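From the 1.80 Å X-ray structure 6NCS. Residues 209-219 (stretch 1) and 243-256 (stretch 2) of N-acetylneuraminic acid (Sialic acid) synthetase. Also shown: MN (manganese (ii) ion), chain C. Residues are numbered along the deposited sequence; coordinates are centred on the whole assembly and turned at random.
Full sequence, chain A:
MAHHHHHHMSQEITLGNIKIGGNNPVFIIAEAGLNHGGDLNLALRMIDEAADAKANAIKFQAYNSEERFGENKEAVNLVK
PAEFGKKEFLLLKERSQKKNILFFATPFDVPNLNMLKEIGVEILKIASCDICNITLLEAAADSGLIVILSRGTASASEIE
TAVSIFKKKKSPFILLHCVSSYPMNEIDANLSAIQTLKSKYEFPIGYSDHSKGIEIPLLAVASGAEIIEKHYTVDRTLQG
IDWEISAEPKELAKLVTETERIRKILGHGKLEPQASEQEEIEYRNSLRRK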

# COMPACT_ATOMS: atom_id res chain seq x y z
N ASP A 209 -4.98 -13.12 6.26
CA ASP A 209 -4.28 -13.75 5.15
C ASP A 209 -4.51 -15.26 5.09
O ASP A 209 -4.53 -15.94 6.13
CB ASP A 209 -2.78 -13.50 5.21
CG ASP A 209 -2.06 -13.95 3.95
OD1 ASP A 209 -2.34 -13.38 2.87
OD2 ASP A 209 -1.24 -14.88 4.02
N HIS A 210 -4.62 -15.78 3.87
CA HIS A 210 -4.65 -17.22 3.63
C HIS A 210 -3.70 -17.60 2.50
O HIS A 210 -3.90 -18.60 1.81
CB HIS A 210 -6.08 -17.68 3.35
CG HIS A 210 -6.98 -17.50 4.53
ND1 HIS A 210 -7.78 -16.39 4.68
CD2 HIS A 210 -7.14 -18.23 5.65
CE1 HIS A 210 -8.43 -16.47 5.83
NE2 HIS A 210 -8.06 -17.58 6.44
N SER A 211 -2.64 -16.82 2.34
CA SER A 211 -1.60 -17.11 1.37
C SER A 211 -0.52 -17.99 2.00
O SER A 211 -0.48 -18.22 3.21
CB SER A 211 -0.96 -15.83 0.86
OG SER A 211 -0.02 -15.37 1.81
N LYS A 212 0.40 -18.46 1.15
CA LYS A 212 1.51 -19.29 1.57
C LYS A 212 2.75 -18.49 1.97
O LYS A 212 3.85 -19.06 2.03
CB LYS A 212 1.86 -20.30 0.47
CG LYS A 212 0.79 -21.36 0.24
CD LYS A 212 1.28 -22.48 -0.69
CE LYS A 212 1.46 -21.98 -2.12
NZ LYS A 212 1.61 -23.09 -3.11
N GLY A 213 2.62 -17.20 2.23
CA GLY A 213 3.77 -16.45 2.69
C GLY A 213 3.37 -15.24 3.50
O GLY A 213 2.21 -15.10 3.92
N ILE A 214 4.34 -14.35 3.73
CA ILE A 214 4.04 -13.10 4.42
C ILE A 214 4.12 -11.89 3.50
O ILE A 214 3.82 -10.78 3.95
CB ILE A 214 4.94 -12.88 5.66
CG1 ILE A 214 6.41 -12.77 5.27
CG2 ILE A 214 4.71 -13.97 6.69
CD1 ILE A 214 7.28 -12.23 6.41
N GLU A 215 4.48 -12.07 2.23
CA GLU A 215 4.56 -10.90 1.35
C GLU A 215 3.21 -10.23 1.20
O GLU A 215 3.12 -9.01 1.24
CB GLU A 215 5.12 -11.28 -0.02
CG GLU A 215 5.32 -10.04 -0.89
CD GLU A 215 5.69 -10.34 -2.32
OE1 GLU A 215 5.09 -11.27 -2.91
OE2 GLU A 215 6.57 -9.64 -2.86
N ILE A 216 2.15 -11.02 0.99
CA ILE A 216 0.83 -10.41 0.79
C ILE A 216 0.35 -9.66 2.03
O ILE A 216 -0.08 -8.50 1.89
CB ILE A 216 -0.17 -11.47 0.29
CG1 ILE A 216 0.26 -11.98 -1.08
CG2 ILE A 216 -1.56 -10.86 0.19
CD1 ILE A 216 -0.57 -13.13 -1.64
N PRO A 217 0.43 -10.21 3.25
CA PRO A 217 0.09 -9.38 4.42
C PRO A 217 0.95 -8.12 4.57
O PRO A 217 0.44 -7.08 5.00
CB PRO A 217 0.27 -10.34 5.61
CG PRO A 217 0.85 -11.60 5.08
CD PRO A 217 0.58 -11.63 3.60
N LEU A 218 2.23 -8.16 4.20
CA LEU A 218 3.03 -6.93 4.25
C LEU A 218 2.54 -5.91 3.23
O LEU A 218 2.46 -4.71 3.52
CB LEU A 218 4.51 -7.26 4.01
CG LEU A 218 5.10 -8.07 5.18
CD1 LEU A 218 6.50 -8.52 4.84
CD2 LEU A 218 5.11 -7.21 6.43
N LEU A 219 2.25 -6.37 2.01
CA LEU A 219 1.63 -5.47 1.04
C LEU A 219 0.30 -4.94 1.56
O LEU A 219 -0.06 -3.78 1.30
CB LEU A 219 1.44 -6.17 -0.31
CG LEU A 219 2.75 -6.48 -1.06
CD1 LEU A 219 2.51 -7.37 -2.25
CD2 LEU A 219 3.41 -5.17 -1.48
N TRP A 243 -1.36 -26.31 7.65
CA TRP A 243 0.08 -26.06 7.67
C TRP A 243 0.54 -25.30 6.43
O TRP A 243 1.47 -24.49 6.50
CB TRP A 243 0.86 -27.37 7.81
CG TRP A 243 0.76 -28.28 6.62
CD1 TRP A 243 -0.14 -29.30 6.43
CD2 TRP A 243 1.58 -28.26 5.44
NE1 TRP A 243 0.08 -29.90 5.22
CE2 TRP A 243 1.12 -29.29 4.59
CE3 TRP A 243 2.66 -27.47 5.02
CZ2 TRP A 243 1.71 -29.55 3.34
CZ3 TRP A 243 3.24 -27.73 3.77
CH2 TRP A 243 2.76 -28.76 2.96
N GLU A 244 -0.10 -25.55 5.28
CA GLU A 244 0.40 -24.99 4.03
C GLU A 244 0.29 -23.47 4.00
O GLU A 244 1.12 -22.80 3.36
CB GLU A 244 -0.35 -25.59 2.83
N ILE A 245 -0.70 -22.90 4.68
CA ILE A 245 -0.86 -21.44 4.71
C ILE A 245 -0.37 -20.83 6.01
O ILE A 245 -0.65 -19.66 6.29
CB ILE A 245 -2.31 -21.03 4.43
CG1 ILE A 245 -3.26 -21.58 5.51
CG2 ILE A 245 -2.75 -21.47 3.04
CD1 ILE A 245 -4.59 -20.87 5.55
N SER A 246 0.37 -21.58 6.82
CA SER A 246 0.77 -21.12 8.14
C SER A 246 2.23 -20.67 8.17
O SER A 246 3.10 -21.31 7.58
CB SER A 246 0.55 -22.21 9.19
OG SER A 246 -0.82 -22.50 9.32
N ALA A 247 2.48 -19.56 8.87
CA ALA A 247 3.82 -19.03 9.06
C ALA A 247 4.47 -19.67 10.28
O ALA A 247 3.81 -19.86 11.30
CB ALA A 247 3.76 -17.51 9.24
N GLU A 248 5.74 -20.00 10.17
CA GLU A 248 6.49 -20.52 11.31
C GLU A 248 6.95 -19.36 12.19
O GLU A 248 6.85 -18.20 11.80
CB GLU A 248 7.64 -21.39 10.80
CG GLU A 248 7.17 -22.73 10.23
CD GLU A 248 8.30 -23.58 9.71
OE1 GLU A 248 9.42 -23.05 9.52
OE2 GLU A 248 8.05 -24.78 9.48
N PRO A 249 7.45 -19.64 13.40
CA PRO A 249 7.77 -18.53 14.32
C PRO A 249 8.75 -17.50 13.77
O PRO A 249 8.55 -16.30 13.98
CB PRO A 249 8.35 -19.26 15.54
CG PRO A 249 7.64 -20.57 15.54
CD PRO A 249 7.54 -20.95 14.09
N LYS A 250 9.82 -17.93 13.09
CA LYS A 250 10.75 -16.95 12.54
C LYS A 250 10.09 -16.10 11.46
O LYS A 250 10.41 -14.91 11.32
CB LYS A 250 12.00 -17.66 11.99
N GLU A 251 9.16 -16.68 10.69
CA GLU A 251 8.44 -15.90 9.69
C GLU A 251 7.44 -14.96 10.34
O GLU A 251 7.26 -13.82 9.89
CB GLU A 251 7.77 -16.85 8.70
CG GLU A 251 8.78 -17.82 8.07
CD GLU A 251 8.14 -19.05 7.45
OE1 GLU A 251 6.99 -19.38 7.81
OE2 GLU A 251 8.79 -19.69 6.59
N LEU A 252 6.77 -15.40 11.41
CA LEU A 252 5.92 -14.50 12.18
C LEU A 252 6.71 -13.33 12.74
O LEU A 252 6.24 -12.19 12.74
CB LEU A 252 5.23 -15.28 13.31
CG LEU A 252 4.25 -14.52 14.23
CD1 LEU A 252 3.10 -13.92 13.46
CD2 LEU A 252 3.74 -15.45 15.34
N ALA A 253 7.91 -13.60 13.26
CA ALA A 253 8.74 -12.52 13.79
C ALA A 253 9.12 -11.54 12.70
O ALA A 253 9.17 -10.33 12.92
CB ALA A 253 9.99 -13.10 14.46
N LYS A 254 9.42 -12.05 11.50
CA LYS A 254 9.71 -11.17 10.37
C LYS A 254 8.48 -10.37 9.96
O LYS A 254 8.60 -9.19 9.59
CB LYS A 254 10.25 -11.99 9.20
CG LYS A 254 10.70 -11.19 8.01
CD LYS A 254 11.92 -10.36 8.38
CE LYS A 254 13.00 -10.46 7.32
NZ LYS A 254 14.24 -9.76 7.77
N LEU A 255 7.29 -10.99 10.01
CA LEU A 255 6.06 -10.25 9.74
C LEU A 255 5.92 -9.07 10.69
O LEU A 255 5.58 -7.96 10.28
CB LEU A 255 4.85 -11.17 9.86
CG LEU A 255 3.45 -10.56 9.69
CD1 LEU A 255 3.25 -9.92 8.30
CD2 LEU A 255 2.40 -11.63 9.95
N VAL A 256 6.21 -9.30 11.97
CA VAL A 256 6.10 -8.23 12.96
C VAL A 256 7.08 -7.11 12.65
O VAL A 256 6.72 -5.92 12.64
CB VAL A 256 6.30 -8.79 14.38
CG1 VAL A 256 6.44 -7.65 15.39
CG2 VAL A 256 5.11 -9.71 14.76
MN MN C . -8.34 -18.22 8.45
O HOH W 1 -2.16 -17.47 6.62
O HOH W 2 -7.59 -16.69 9.43

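How do the two backbones lie against each other? Both stretches run into helix, at 215-219 in the first and 249-256 in the second. They come nearest where Lys 212 CA and Ile 245 CA are 4.5 Å apart; farther on, Ile 214 CA and Leu 255 CA are separated by 6.4 Å, leaving space for side chains between them. No direct hydrogen bond crosses the interface among the modelled atoms, so the contact rests mainly on fit, with 489 Å² buried over both sides.

What fills the space between the first stretch and the second helix? Ile 214 is the bump: its CA-to-CB bond points toward the other stretch, and 91 Å² of the residue is covered, the largest area on either stretch. Ile 214 CD1 settles against the helix backbone, 3.8 Å from Glu 251 O and 3.8 Å from Leu 255 N, with Lys 254 CG 3.9 Å away. These backbone atoms are already paired, since Leu 255 N donates to Glu 251 O at 2.8 Å, so the methyl group packs over a helical turn whose hydrogen bond is satisfied. The CG2 methyl of Ile 214 lies 4.2 Å from Leu 255 CB and 4.5 Å from Ala 247 CB, where the small alanine offers just a methyl group.

How does the second helix answer? Leu 255 extends its side chain to the first helix, bringing Leu 255 CD1 4.0 Å from Pro 217 CB and 3.8 Å from Leu 218 CD2. The methyl group therefore touches two consecutive residues, while Ile 214 packs nearer the base of the same leucine. These are apolar contacts, favoured because they keep hydrocarbon surface away from water.

What joins the stretches around His 210? Ile 245 lies against His 210, with Ile 245 CG2 3.3 Å from His 210 O and Ile 245 CD1 3.7 Å from His 210 CD2, at the edge of the imidazole ring and near its plane. The same ring binds manganese through His 210 NE2 at 2.1 Å from MN, so the isoleucine packs beside a metal ligand. Ser 211 O and Ile 245 O approach to 3.4 Å but are both acceptors and cannot bond directly. Ile 245 O is instead served by water 1, whose O donates to it at 2.7 Å and to Asp 209 O at 2.9 Å, and so bridges the two stretches; Ser 211 O takes no part in that bridge.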